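Local coordinates for protein Rio2 kinase (Chaetomium thermophilum, PDB 4GYI) that binds ADP and magnesium as an atypical RIO-family kinase whose ATPase activity serves the maturing pre-40S ribosomal subunit and which probably phosphorylates serine and threonine in proteins, at residues A[17-22]-A[56-61]; A[150-155]-A[337-342]; A[261-266]-A[271-276]. All coordinates share one frame; numbering follows the deposited sequence.

Contact 1 of 3, residues A[17-22]-A[56-61]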
ATOM      1  N   TRP A  17      22.330   0.719 -12.631  1.00 36.85           N
ATOM      2  CA  TRP A  17      21.550  -0.028 -11.655  1.00 42.55           C
ATOM      3  C   TRP A  17      22.377  -0.484 -10.451  1.00 39.88           C
ATOM      4  O   TRP A  17      21.939  -0.377  -9.306  1.00 42.29           O
ATOM      5  CB  TRP A  17      20.849  -1.202 -12.333  1.00 40.57           C
ATOM      6  CG  TRP A  17      19.730  -0.737 -13.213  1.00 42.39           C
ATOM      7  CD1 TRP A  17      19.702  -0.727 -14.573  1.00 48.94           C
ATOM      8  CD2 TRP A  17      18.500  -0.147 -12.779  1.00 37.14           C
ATOM      9  NE1 TRP A  17      18.513  -0.199 -15.016  1.00 48.84           N
ATOM     10  CE2 TRP A  17      17.755   0.160 -13.933  1.00 44.23           C
ATOM     11  CE3 TRP A  17      17.946   0.131 -11.521  1.00 34.16           C
ATOM     12  CZ2 TRP A  17      16.481   0.732 -13.868  1.00 42.61           C
ATOM     13  CZ3 TRP A  17      16.681   0.697 -11.457  1.00 42.86           C
ATOM     14  CH2 TRP A  17      15.964   0.990 -12.621  1.00 43.79           C
ATOM     15  N   ARG A  18      23.581  -0.968 -10.716  1.00 40.03           N
ATOM     16  CA  ARG A  18      24.465  -1.471  -9.675  1.00 47.35           C
ATOM     17  C   ARG A  18      24.866  -0.377  -8.676  1.00 45.50           C
ATOM     18  O   ARG A  18      24.937  -0.618  -7.474  1.00 50.06           O
ATOM     19  CB  ARG A  18      25.705  -2.088 -10.325  1.00 48.10           C
ATOM     20  CG  ARG A  18      26.539  -2.929  -9.388  1.00 67.72           C
ATOM     21  CD  ARG A  18      27.723  -3.588 -10.111  1.00 80.63           C
ATOM     22  NE  ARG A  18      28.374  -4.565  -9.244  1.00 83.62           N
ATOM     23  CZ  ARG A  18      28.011  -5.841  -9.166  1.00 85.45           C
ATOM     24  NH1 ARG A  18      27.020  -6.291  -9.925  1.00 85.64           N
ATOM     25  NH2 ARG A  18      28.645  -6.670  -8.342  1.00 87.00           N
ATOM     26  N   VAL A  19      25.128   0.821  -9.186  1.00 43.67           N
ATOM     27  CA  VAL A  19      25.467   1.969  -8.351  1.00 40.51           C
ATOM     28  C   VAL A  19      24.240   2.471  -7.574  1.00 42.19           C
ATOM     29  O   VAL A  19      24.330   2.767  -6.377  1.00 38.70           O
ATOM     30  CB  VAL A  19      26.085   3.105  -9.200  1.00 44.88           C
ATOM     31  CG1 VAL A  19      26.289   4.361  -8.372  1.00 47.96           C
ATOM     32  CG2 VAL A  19      27.409   2.653  -9.780  1.00 51.03           C
ATOM     33  N   LEU A  20      23.096   2.557  -8.254  1.00 41.57           N
ATOM     34  CA  LEU A  20      21.848   2.887  -7.591  1.00 42.14           C
ATOM     35  C   LEU A  20      21.593   1.904  -6.449  1.00 40.59           C
ATOM     36  O   LEU A  20      21.295   2.308  -5.327  1.00 38.56           O
ATOM     37  CB  LEU A  20      20.675   2.886  -8.582  1.00 36.55           C
ATOM     38  CG  LEU A  20      19.369   3.464  -8.037  1.00 35.57           C
ATOM     39  CD1 LEU A  20      19.618   4.881  -7.521  1.00 31.99           C
ATOM     40  CD2 LEU A  20      18.217   3.447  -9.099  1.00 33.53           C
ATOM     41  N   THR A  21      21.730   0.615  -6.732  1.00 37.15           N
ATOM     42  CA  THR A  21      21.532  -0.418  -5.717  1.00 41.18           C
ATOM     43  C   THR A  21      22.530  -0.277  -4.568  1.00 40.37           C
ATOM     44  O   THR A  21      22.190  -0.482  -3.401  1.00 38.94           O
ATOM     45  CB  THR A  21      21.680  -1.819  -6.334  1.00 46.48           C
ATOM     46  OG1 THR A  21      20.711  -1.987  -7.381  1.00 47.04           O
ATOM     47  CG2 THR A  21      21.485  -2.903  -5.275  1.00 42.53           C
ATOM     48  N   ALA A  22      23.761   0.089  -4.913  1.00 42.33           N
ATOM     49  CA  ALA A  22      24.815   0.307  -3.927  1.00 49.79           C
ATOM     50  C   ALA A  22      24.501   1.464  -2.987  1.00 47.03           C
ATOM     51  O   ALA A  22      24.842   1.421  -1.805  1.00 46.55           O
ATOM     52  CB  ALA A  22      26.168   0.542  -4.625  1.00 50.08           C
ATOM     53  N   ALA A  56      26.903  10.417 -11.684  1.00 54.36           N
ATOM     54  CA  ALA A  56      26.443  11.660 -12.305  1.00 61.08           C
ATOM     55  C   ALA A  56      25.144  11.457 -13.093  1.00 61.16           C
ATOM     56  O   ALA A  56      24.219  12.278 -13.025  1.00 59.07           O
ATOM     57  CB  ALA A  56      27.524  12.222 -13.206  1.00 71.48           C
ATOM     58  N   THR A  57      25.097  10.372 -13.863  1.00 58.06           N
ATOM     59  CA  THR A  57      23.884   9.957 -14.560  1.00 52.52           C
ATOM     60  C   THR A  57      22.712   9.878 -13.581  1.00 48.70           C
ATOM     61  O   THR A  57      21.648  10.445 -13.824  1.00 59.65           O
ATOM     62  CB  THR A  57      24.065   8.567 -15.209  1.00 49.20           C
ATOM     63  OG1 THR A  57      24.961   8.659 -16.328  1.00 60.25           O
ATOM     64  CG2 THR A  57      22.725   8.013 -15.675  1.00 45.72           C
ATOM     65  N   LEU A  58      22.919   9.181 -12.469  1.00 43.64           N
ATOM     66  CA  LEU A  58      21.850   8.967 -11.490  1.00 42.63           C
ATOM     67  C   LEU A  58      21.452  10.264 -10.815  1.00 42.43           C
ATOM     68  O   LEU A  58      20.278  10.491 -10.533  1.00 46.55           O
ATOM     69  CB  LEU A  58      22.265   7.927 -10.447  1.00 40.15           C
ATOM     70  CG  LEU A  58      22.496   6.513 -10.989  1.00 46.45           C
ATOM     71  CD1 LEU A  58      23.232   5.650  -9.951  1.00 43.90           C
ATOM     72  CD2 LEU A  58      21.167   5.867 -11.421  1.00 38.62           C
ATOM     73  N   ALA A  59      22.436  11.116 -10.563  1.00 54.10           N
ATOM     74  CA  ALA A  59      22.189  12.411  -9.937  1.00 60.35           C
ATOM     75  C   ALA A  59      21.392  13.305 -10.874  1.00 53.41           C
ATOM     76  O   ALA A  59      20.404  13.912 -10.479  1.00 56.85           O
ATOM     77  CB  ALA A  59      23.511  13.077  -9.557  1.00 66.48           C
ATOM     78  N   LYS A  60      21.834  13.363 -12.124  1.00 69.44           N
ATOM     79  CA  LYS A  60      21.168  14.131 -13.171  1.00 79.40           C
ATOM     80  C   LYS A  60      19.714  13.724 -13.307  1.00 74.42           C
ATOM     81  O   LYS A  60      18.826  14.573 -13.398  1.00 79.99           O
ATOM     82  CB  LYS A  60      21.887  13.917 -14.506  1.00 93.90           C
ATOM     83  CG  LYS A  60      21.089  14.341 -15.728  1.00101.74           C
ATOM     84  CD  LYS A  60      21.061  15.852 -15.878  1.00107.90           C
ATOM     85  CE  LYS A  60      20.374  16.258 -17.172  1.00115.73           C
ATOM     86  NZ  LYS A  60      20.454  17.727 -17.412  1.00120.44           N
ATOM     87  N   ALA A  61      19.478  12.416 -13.315  1.00 67.33           N
ATOM     88  CA  ALA A  61      18.124  11.868 -13.408  1.00 54.86           C
ATOM     89  C   ALA A  61      17.341  11.936 -12.091  1.00 49.76           C
ATOM     90  O   ALA A  61      16.176  11.553 -12.041  1.00 49.89           O
ATOM     91  CB  ALA A  61      18.173  10.434 -13.912  1.00 58.16           C
TER
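Leu58, reaching from helix 51-60, places its isobutyl end against Val19 and Leu20 of helix 14-26, within the helical part of the winged-helix-like N-terminal domain of Rio2. Its CD1 methyl does most of the touching. It lies 3.7 Å from Val19 CG1, so that the two branched side chains meet at a slant, and it also approaches the helix backbone, 3.5 Å from Leu20 N. CD1 and CD2 both approach Leu20 CB from one side, Leu58 CD1 at 4.0 Å. The Leu58 chain is carried across because CG stands opposite the carbonyl carbon (chi1 -64°) and CD1 then extends the chain (chi2 166°). The side chains meet through apolar atoms alone, and the contact is buried, with one leucine set on the step between two successive residues.

A second layer fixes these partners. Val19 also packs on Val51, Ser54 and Ile55 of helix 51-60 and on Ile38 of helix 35-42, so three helices converge on it, while Leu20 turns to Leu85 of helix 79-92 and Leu58 also touches Leu63. Trp17 stacks its ring with His88, joining helix 14-26 to helix 79-92. On this helix the Thr21 hydroxyl OG1 folds back to bond Trp17 O at 2.8 Å, lying 41° out of the carbonyl plane, and the same oxygen also accepts from Thr21 N.

Contact 2 of 3, residues A[150-155]-A[337-342]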
ATOM      1  N   GLY A 150      14.966   8.861   4.625  1.00 39.58           N
ATOM      2  CA  GLY A 150      15.158   7.453   4.908  1.00 34.57           C
ATOM      3  C   GLY A 150      14.086   6.929   5.848  1.00 35.39           C
ATOM      4  O   GLY A 150      13.653   5.794   5.717  1.00 31.37           O
ATOM      5  N   SER A 151      13.640   7.745   6.794  1.00 34.81           N
ATOM      6  CA  SER A 151      12.587   7.289   7.706  1.00 27.70           C
ATOM      7  C   SER A 151      11.259   7.098   6.979  1.00 27.37           C
ATOM      8  O   SER A 151      10.586   6.088   7.187  1.00 28.30           O
ATOM      9  CB  SER A 151      12.407   8.227   8.903  1.00 34.38           C
ATOM     10  OG  SER A 151      13.614   8.365   9.628  1.00 43.60           O
ATOM     11  N   TRP A 152      10.876   8.044   6.122  1.00 26.99           N
ATOM     12  CA  TRP A 152       9.631   7.874   5.353  1.00 32.21           C
ATOM     13  C   TRP A 152       9.673   6.657   4.435  1.00 30.01           C
ATOM     14  O   TRP A 152       8.690   5.941   4.303  1.00 29.20           O
ATOM     15  CB  TRP A 152       9.278   9.123   4.543  1.00 29.87           C
ATOM     16  CG  TRP A 152       8.822  10.280   5.390  1.00 24.51           C
ATOM     17  CD1 TRP A 152       9.397  11.509   5.460  1.00 28.20           C
ATOM     18  CD2 TRP A 152       7.709  10.302   6.295  1.00 18.49           C
ATOM     19  NE1 TRP A 152       8.704  12.302   6.341  1.00 31.25           N
ATOM     20  CE2 TRP A 152       7.659  11.588   6.862  1.00 24.16           C
ATOM     21  CE3 TRP A 152       6.750   9.362   6.679  1.00 20.05           C
ATOM     22  CZ2 TRP A 152       6.689  11.962   7.812  1.00 24.75           C
ATOM     23  CZ3 TRP A 152       5.778   9.739   7.619  1.00 28.57           C
ATOM     24  CH2 TRP A 152       5.766  11.021   8.178  1.00 24.34           C
ATOM     25  N   MET A 153      10.829   6.434   3.820  1.00 26.89           N
ATOM     26  CA  MET A 153      11.048   5.286   2.950  1.00 32.93           C
ATOM     27  C   MET A 153      10.911   4.014   3.743  1.00 30.21           C
ATOM     28  O   MET A 153      10.249   3.088   3.304  1.00 29.72           O
ATOM     29  CB  MET A 153      12.445   5.332   2.324  1.00 28.18           C
ATOM     30  CG  MET A 153      12.568   6.326   1.189  1.00 39.53           C
ATOM     31  SD  MET A 153      14.281   6.352   0.598  1.00 46.83           S
ATOM     32  CE  MET A 153      14.151   7.586  -0.660  1.00 36.27           C
ATOM     33  N   TYR A 154      11.530   3.978   4.924  1.00 27.52           N
ATOM     34  CA  TYR A 154      11.438   2.819   5.808  1.00 23.22           C
ATOM     35  C   TYR A 154       9.997   2.527   6.195  1.00 31.45           C
ATOM     36  O   TYR A 154       9.581   1.373   6.205  1.00 30.32           O
ATOM     37  CB  TYR A 154      12.298   3.062   7.048  1.00 30.88           C
ATOM     38  CG  TYR A 154      11.924   2.330   8.328  1.00 32.00           C
ATOM     39  CD1 TYR A 154      12.332   1.021   8.556  1.00 34.28           C
ATOM     40  CD2 TYR A 154      11.233   2.984   9.343  1.00 38.92           C
ATOM     41  CE1 TYR A 154      12.034   0.364   9.760  1.00 40.78           C
ATOM     42  CE2 TYR A 154      10.926   2.348  10.544  1.00 41.44           C
ATOM     43  CZ  TYR A 154      11.329   1.035  10.747  1.00 48.19           C
ATOM     44  OH  TYR A 154      11.016   0.406  11.934  1.00 45.57           O
ATOM     45  N   LEU A 155       9.238   3.577   6.507  1.00 29.74           N
ATOM     46  CA  LEU A 155       7.851   3.422   6.932  1.00 20.55           C
ATOM     47  C   LEU A 155       6.962   2.924   5.792  1.00 31.03           C
ATOM     48  O   LEU A 155       6.031   2.147   6.012  1.00 30.56           O
ATOM     49  CB  LEU A 155       7.326   4.750   7.452  1.00 18.82           C
ATOM     50  CG  LEU A 155       7.942   5.146   8.802  1.00 36.05           C
ATOM     51  CD1 LEU A 155       7.720   6.629   9.096  1.00 24.96           C
ATOM     52  CD2 LEU A 155       7.385   4.257   9.956  1.00 25.10           C
ATOM     53  N   ARG A 337      -1.491   6.407  12.060  1.00 46.55           N
ATOM     54  CA  ARG A 337      -2.486   7.092  12.871  1.00 47.08           C
ATOM     55  C   ARG A 337      -2.336   8.593  12.624  1.00 57.90           C
ATOM     56  O   ARG A 337      -3.322   9.305  12.451  1.00 61.55           O
ATOM     57  CB  ARG A 337      -2.281   6.751  14.343  1.00 51.55           C
ATOM     58  CG  ARG A 337      -3.499   6.969  15.226  1.00 67.26           C
ATOM     59  CD  ARG A 337      -3.197   6.637  16.691  1.00 74.12           C
ATOM     60  NE  ARG A 337      -2.022   7.357  17.182  1.00 82.12           N
ATOM     61  CZ  ARG A 337      -0.921   6.777  17.661  1.00 90.30           C
ATOM     62  NH1 ARG A 337      -0.831   5.453  17.736  1.00 89.24           N
ATOM     63  NH2 ARG A 337       0.094   7.528  18.070  1.00 90.13           N
ATOM     64  N   GLU A 338      -1.088   9.052  12.564  1.00 54.59           N
ATOM     65  CA  GLU A 338      -0.774  10.434  12.206  1.00 54.03           C
ATOM     66  C   GLU A 338      -1.343  10.830  10.838  1.00 49.75           C
ATOM     67  O   GLU A 338      -1.868  11.919  10.691  1.00 49.54           O
ATOM     68  CB  GLU A 338       0.743  10.652  12.237  1.00 62.40           C
ATOM     69  CG  GLU A 338       1.216  12.024  11.771  1.00 70.60           C
ATOM     70  CD  GLU A 338       2.744  12.137  11.738  1.00 81.31           C
ATOM     71  OE1 GLU A 338       3.265  13.272  11.838  1.00 88.56           O
ATOM     72  OE2 GLU A 338       3.426  11.095  11.611  1.00 71.53           O
ATOM     73  N   GLN A 339      -1.232   9.960   9.839  1.00 52.07           N
ATOM     74  CA  GLN A 339      -1.783  10.259   8.515  1.00 57.12           C
ATOM     75  C   GLN A 339      -3.296  10.449   8.556  1.00 58.47           C
ATOM     76  O   GLN A 339      -3.816  11.437   8.034  1.00 69.40           O
ATOM     77  CB  GLN A 339      -1.460   9.153   7.503  1.00 62.74           C
ATOM     78  CG  GLN A 339       0.010   8.939   7.228  1.00 73.98           C
ATOM     79  CD  GLN A 339       0.545   9.803   6.100  1.00 73.20           C
ATOM     80  OE1 GLN A 339       1.741  10.115   6.057  1.00 49.90           O
ATOM     81  NE2 GLN A 339      -0.331  10.182   5.172  1.00 76.80           N
ATOM     82  N   GLN A 340      -4.002   9.496   9.159  1.00 61.62           N
ATOM     83  CA  GLN A 340      -5.465   9.514   9.120  1.00 65.42           C
ATOM     84  C   GLN A 340      -6.059  10.538  10.093  1.00 64.86           C
ATOM     85  O   GLN A 340      -7.143  11.066   9.860  1.00 68.80           O
ATOM     86  CB  GLN A 340      -6.070   8.099   9.287  1.00 65.64           C
ATOM     87  CG  GLN A 340      -5.652   7.317  10.537  1.00 75.41           C
ATOM     88  CD  GLN A 340      -6.109   5.845  10.516  1.00 75.41           C
ATOM     89  OE1 GLN A 340      -6.332   5.262   9.451  1.00 65.82           O
ATOM     90  NE2 GLN A 340      -6.244   5.244  11.702  1.00 71.13           N
ATOM     91  N   GLU A 341      -5.322  10.837  11.159  1.00 75.09           N
ATOM     92  CA  GLU A 341      -5.746  11.819  12.154  1.00 90.60           C
ATOM     93  C   GLU A 341      -5.775  13.234  11.579  1.00 98.95           C
ATOM     94  O   GLU A 341      -6.502  14.104  12.072  1.00102.34           O
ATOM     95  CB  GLU A 341      -4.809  11.788  13.364  1.00100.22           C
ATOM     96  CG  GLU A 341      -5.364  12.447  14.611  1.00119.07           C
ATOM     97  CD  GLU A 341      -6.489  11.645  15.228  1.00132.88           C
ATOM     98  OE1 GLU A 341      -7.342  12.244  15.924  1.00140.75           O
ATOM     99  OE2 GLU A 341      -6.517  10.413  15.015  1.00133.39           O
ATOM    100  N   SER A 342      -4.981  13.464  10.540  1.00 96.09           N
ATOM    101  CA  SER A 342      -4.863  14.799   9.963  1.00 99.97           C
ATOM    102  C   SER A 342      -5.371  14.894   8.520  1.00103.90           C
ATOM    103  O   SER A 342      -4.923  15.745   7.752  1.00105.63           O
ATOM    104  CB  SER A 342      -3.417  15.286  10.063  1.00 93.57           C
ATOM    105  OG  SER A 342      -2.517  14.283   9.629  1.00 78.14           O
TER
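Trp152 of helix 149-172 extends its indole until the outer rim of the six-membered ring reaches Glu338 and Gln339 of helix 326-341. From CB the side chain leaves with CG opposite the carbonyl carbon (chi1 -71°), which sends the ring system outward, away from its own helix and toward helix 326-341. On the pyrrole side, NE1 is used by the backbone, donating to Leu144 O, and this bond helps fix how the indole is rotated. Farther out, CZ3 stands 4.3 Å from Gln339 OE1, and at the tip CH2 comes 4.2 Å from Glu338 OE2. The carboxylate oxygen sits at the ring edge, near its plane, with the carboxylate turned 38° from the indole. At these distances the contacts are loose, and each oxygen has a stronger partner elsewhere: Glu338 OE2 forms a salt bridge with Arg147, Glu338 OE1 accepts from Asn146 ND2, and Gln339 OE1 takes the amide hydrogen of Gly130. Glu338 reaches this place as an extended chain, its CG opposite the backbone N (chi1 175°). At the end of its helix the hydroxyl OG of Ser342, a poorly ordered residue, donates to Glu338 O, at 2.7 Å.

Helix 149-172 occupies the position of the kinase αC helix, after the first three strands of the N-lobe sheet. Helix 326-341 packs on it again through Tyr154, bonded to Asp331, and through Leu155, which lies on Ala335, while Tyr79 of helix 79-92 also packs on Trp152.

Contact 3 of 3, residues A[261-266]-A[271-276]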
ATOM      1  N   GLN A 261      -3.413  -0.450   7.347  1.00 32.38           N
ATOM      2  CA  GLN A 261      -3.861   0.031   8.660  1.00 34.94           C
ATOM      3  C   GLN A 261      -4.638  -0.991   9.505  1.00 30.24           C
ATOM      4  O   GLN A 261      -5.035  -0.689  10.624  1.00 31.58           O
ATOM      5  CB  GLN A 261      -4.665   1.344   8.542  1.00 33.94           C
ATOM      6  CG  GLN A 261      -6.094   1.182   8.002  1.00 27.20           C
ATOM      7  CD  GLN A 261      -6.113   0.574   6.598  1.00 35.57           C
ATOM      8  OE1 GLN A 261      -5.379   1.004   5.709  1.00 39.06           O
ATOM      9  NE2 GLN A 261      -6.927  -0.449   6.410  1.00 27.47           N
ATOM     10  N   MET A 262      -4.851  -2.188   8.983  1.00 27.74           N
ATOM     11  CA  MET A 262      -5.556  -3.220   9.741  1.00 30.73           C
ATOM     12  C   MET A 262      -5.013  -3.455  11.131  1.00 35.45           C
ATOM     13  O   MET A 262      -3.813  -3.420  11.355  1.00 39.00           O
ATOM     14  CB  MET A 262      -5.516  -4.543   9.010  1.00 36.55           C
ATOM     15  CG  MET A 262      -6.367  -4.573   7.807  1.00 42.36           C
ATOM     16  SD  MET A 262      -6.649  -6.288   7.419  1.00 42.85           S
ATOM     17  CE  MET A 262      -8.414  -6.222   7.184  1.00 31.65           C
ATOM     18  N   VAL A 263      -5.915  -3.690  12.074  1.00 43.26           N
ATOM     19  CA  VAL A 263      -5.504  -3.955  13.443  1.00 45.23           C
ATOM     20  C   VAL A 263      -6.179  -5.211  13.958  1.00 51.58           C
ATOM     21  O   VAL A 263      -7.251  -5.604  13.479  1.00 47.41           O
ATOM     22  CB  VAL A 263      -5.807  -2.778  14.389  1.00 44.83           C
ATOM     23  CG1 VAL A 263      -5.242  -1.496  13.830  1.00 44.08           C
ATOM     24  CG2 VAL A 263      -7.295  -2.634  14.606  1.00 41.27           C
ATOM     25  N   SER A 264      -5.537  -5.845  14.932  1.00 45.30           N
ATOM     26  CA  SER A 264      -6.086  -7.042  15.541  1.00 42.62           C
ATOM     27  C   SER A 264      -7.266  -6.714  16.437  1.00 43.69           C
ATOM     28  O   SER A 264      -7.325  -5.634  17.022  1.00 46.04           O
ATOM     29  CB  SER A 264      -5.007  -7.738  16.364  1.00 48.22           C
ATOM     30  OG  SER A 264      -5.596  -8.494  17.386  1.00 45.11           O
ATOM     31  N   MET A 265      -8.194  -7.655  16.579  1.00 41.14           N
ATOM     32  CA  MET A 265      -9.302  -7.468  17.516  1.00 40.62           C
ATOM     33  C   MET A 265      -8.799  -7.349  18.954  1.00 47.71           C
ATOM     34  O   MET A 265      -9.551  -6.973  19.849  1.00 48.21           O
ATOM     35  CB  MET A 265     -10.324  -8.608  17.414  1.00 37.25           C
ATOM     36  CG  MET A 265     -11.220  -8.545  16.197  1.00 33.06           C
ATOM     37  SD  MET A 265     -12.583  -7.363  16.330  1.00 45.23           S
ATOM     38  CE  MET A 265     -13.488  -8.110  17.706  1.00 45.46           C
ATOM     39  N   ASP A 266      -7.527  -7.676  19.168  1.00 51.33           N
ATOM     40  CA  ASP A 266      -6.903  -7.563  20.486  1.00 61.26           C
ATOM     41  C   ASP A 266      -6.232  -6.209  20.714  1.00 60.52           C
ATOM     42  O   ASP A 266      -5.563  -6.022  21.726  1.00 52.11           O
ATOM     43  CB  ASP A 266      -5.851  -8.662  20.676  1.00 62.66           C
ATOM     44  CG  ASP A 266      -6.466 -10.020  20.939  1.00 70.81           C
ATOM     45  OD1 ASP A 266      -7.520 -10.080  21.608  1.00 72.81           O
ATOM     46  OD2 ASP A 266      -5.890 -11.026  20.478  1.00 75.32           O
ATOM     47  N   GLU A 271     -12.201  -1.562  20.147  1.00 37.08           N
ATOM     48  CA  GLU A 271     -13.607  -1.164  20.179  1.00 42.71           C
ATOM     49  C   GLU A 271     -13.854   0.128  19.395  1.00 43.54           C
ATOM     50  O   GLU A 271     -14.815   0.228  18.641  1.00 48.59           O
ATOM     51  CB  GLU A 271     -14.140  -1.046  21.616  1.00 51.14           C
ATOM     52  CG  GLU A 271     -15.598  -0.594  21.688  1.00 55.89           C
ATOM     53  CD  GLU A 271     -16.248  -0.828  23.051  1.00 73.33           C
ATOM     54  OE1 GLU A 271     -15.562  -1.292  23.993  1.00 63.39           O
ATOM     55  OE2 GLU A 271     -17.462  -0.551  23.179  1.00 85.50           O
ATOM     56  N   MET A 272     -12.983   1.110  19.571  1.00 44.59           N
ATOM     57  CA  MET A 272     -13.091   2.344  18.808  1.00 41.03           C
ATOM     58  C   MET A 272     -12.948   2.061  17.295  1.00 42.03           C
ATOM     59  O   MET A 272     -13.724   2.576  16.488  1.00 39.87           O
ATOM     60  CB  MET A 272     -12.053   3.363  19.298  1.00 44.84           C
ATOM     61  CG  MET A 272     -11.999   4.675  18.487  1.00 52.12           C
ATOM     62  SD  MET A 272     -11.036   4.649  16.940  1.00 80.81           S
ATOM     63  CE  MET A 272      -9.376   4.412  17.570  1.00113.32           C
ATOM     64  N   TYR A 273     -11.980   1.229  16.914  1.00 28.24           N
ATOM     65  CA  TYR A 273     -11.759   0.919  15.490  1.00 32.51           C
ATOM     66  C   TYR A 273     -12.928   0.131  14.884  1.00 32.61           C
ATOM     67  O   TYR A 273     -13.394   0.432  13.781  1.00 30.92           O
ATOM     68  CB  TYR A 273     -10.437   0.175  15.260  1.00 31.51           C
ATOM     69  CG  TYR A 273      -9.188   1.002  15.505  1.00 51.76           C
ATOM     70  CD1 TYR A 273      -8.837   2.047  14.652  1.00 63.11           C
ATOM     71  CD2 TYR A 273      -8.345   0.724  16.577  1.00 54.92           C
ATOM     72  CE1 TYR A 273      -7.694   2.802  14.879  1.00 66.39           C
ATOM     73  CE2 TYR A 273      -7.198   1.471  16.811  1.00 48.90           C
ATOM     74  CZ  TYR A 273      -6.878   2.507  15.964  1.00 60.44           C
ATOM     75  OH  TYR A 273      -5.738   3.249  16.200  1.00 63.89           O
ATOM     76  N   PHE A 274     -13.402  -0.877  15.609  1.00 36.32           N
ATOM     77  CA  PHE A 274     -14.598  -1.604  15.194  1.00 40.09           C
ATOM     78  C   PHE A 274     -15.771  -0.646  14.971  1.00 43.66           C
ATOM     79  O   PHE A 274     -16.315  -0.575  13.865  1.00 42.61           O
ATOM     80  CB  PHE A 274     -14.975  -2.663  16.229  1.00 31.75           C
ATOM     81  CG  PHE A 274     -16.118  -3.541  15.815  1.00 36.25           C
ATOM     82  CD1 PHE A 274     -15.897  -4.688  15.070  1.00 35.12           C
ATOM     83  CD2 PHE A 274     -17.423  -3.223  16.182  1.00 39.87           C
ATOM     84  CE1 PHE A 274     -16.952  -5.506  14.688  1.00 30.37           C
ATOM     85  CE2 PHE A 274     -18.479  -4.030  15.804  1.00 43.16           C
ATOM     86  CZ  PHE A 274     -18.238  -5.181  15.053  1.00 38.37           C
ATOM     87  N   ASP A 275     -16.145   0.088  16.020  1.00 38.30           N
ATOM     88  CA  ASP A 275     -17.326   0.951  15.981  1.00 35.76           C
ATOM     89  C   ASP A 275     -17.228   1.967  14.857  1.00 39.38           C
ATOM     90  O   ASP A 275     -18.227   2.328  14.246  1.00 45.20           O
ATOM     91  CB  ASP A 275     -17.502   1.689  17.304  1.00 43.05           C
ATOM     92  CG  ASP A 275     -18.026   0.795  18.412  1.00 59.47           C
ATOM     93  OD1 ASP A 275     -18.665  -0.234  18.102  1.00 65.36           O
ATOM     94  OD2 ASP A 275     -17.809   1.130  19.599  1.00 65.08           O
ATOM     95  N   ARG A 276     -16.005   2.413  14.585  1.00 39.38           N
ATOM     96  CA  ARG A 276     -15.774   3.426  13.575  1.00 37.13           C
ATOM     97  C   ARG A 276     -16.039   2.882  12.173  1.00 40.69           C
ATOM     98  O   ARG A 276     -16.624   3.565  11.337  1.00 37.46           O
ATOM     99  CB  ARG A 276     -14.357   3.960  13.676  1.00 39.61           C
ATOM    100  CG  ARG A 276     -14.157   5.277  12.961  1.00 49.63           C
ATOM    101  CD  ARG A 276     -12.744   5.802  13.185  1.00 47.64           C
ATOM    102  NE  ARG A 276     -11.759   4.983  12.495  1.00 45.59           N
ATOM    103  CZ  ARG A 276     -10.442   5.166  12.569  1.00 48.94           C
ATOM    104  NH1 ARG A 276      -9.943   6.149  13.307  1.00 36.74           N
ATOM    105  NH2 ARG A 276      -9.623   4.363  11.899  1.00 42.76           N
TER
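Val263 and Tyr273 face each other with their CA atoms 8.2 Å apart, where the short strand 263-264 runs past the start of helix 270-289, and Met265 and Glu271 repeat nearly the same spacing at 8.1 Å. Both side chains of the first pair set out toward the partner segment. Val263 CG2, wedged between its own backbone N and carbonyl carbon, reaches Tyr273 CD2 at 4.0 Å, approaching the ring at a slant. The phenol is held by other neighbours as well: Met272 CE lies over the ring centre, Arg276 NH2 lies in plane at its edge, and His267 meets it edge-to-face.

Met265 makes the second apolar contact. Its chain curls at each torsion, which brings SD to 4.4 Å from Phe274 CD1. That phenyl, with CG opposite the backbone N (chi1 -175°), continues into Ile218 and Leu219 of helix 207-223. Beyond Val263 the strand ends in an ST turn, in which Asp266 N donates to Ser264 OG at 2.8 Å and 162°.

Strand 263-264 pairs antiparallel with strand 226-227, and Gln261 NE2 bonds both His228 O and the main-chain carbonyl O of the phosphorylated Asp258. The direct passage from the metal-binding aspartate through this strand to the next helix is characteristic of RIO kinases, which lack the long activation segment of classical protein kinases.

Overall arrangement
Contact 1 belongs to the N-terminal winged-helix-like domain, and contacts 2 and 3 to the kinase part. Contact 1 is complete before the chain enters contact 2, whose two halves lie 182 residues apart and enclose all of contact 3. The centres of contacts 1 and 2 are 26 Å apart, those of contacts 2 and 3 are 19 Å apart, and contacts 1 and 3 lie 43 Å apart on opposite sides of the chain's centre. Helix 326-341 joins the last two directly: Gln340 NE2 packs 3.5 Å from Arg276 NH2. The C-terminal helix thus spans from the αC-like helix to the C-lobe beside the phosphorylated active site.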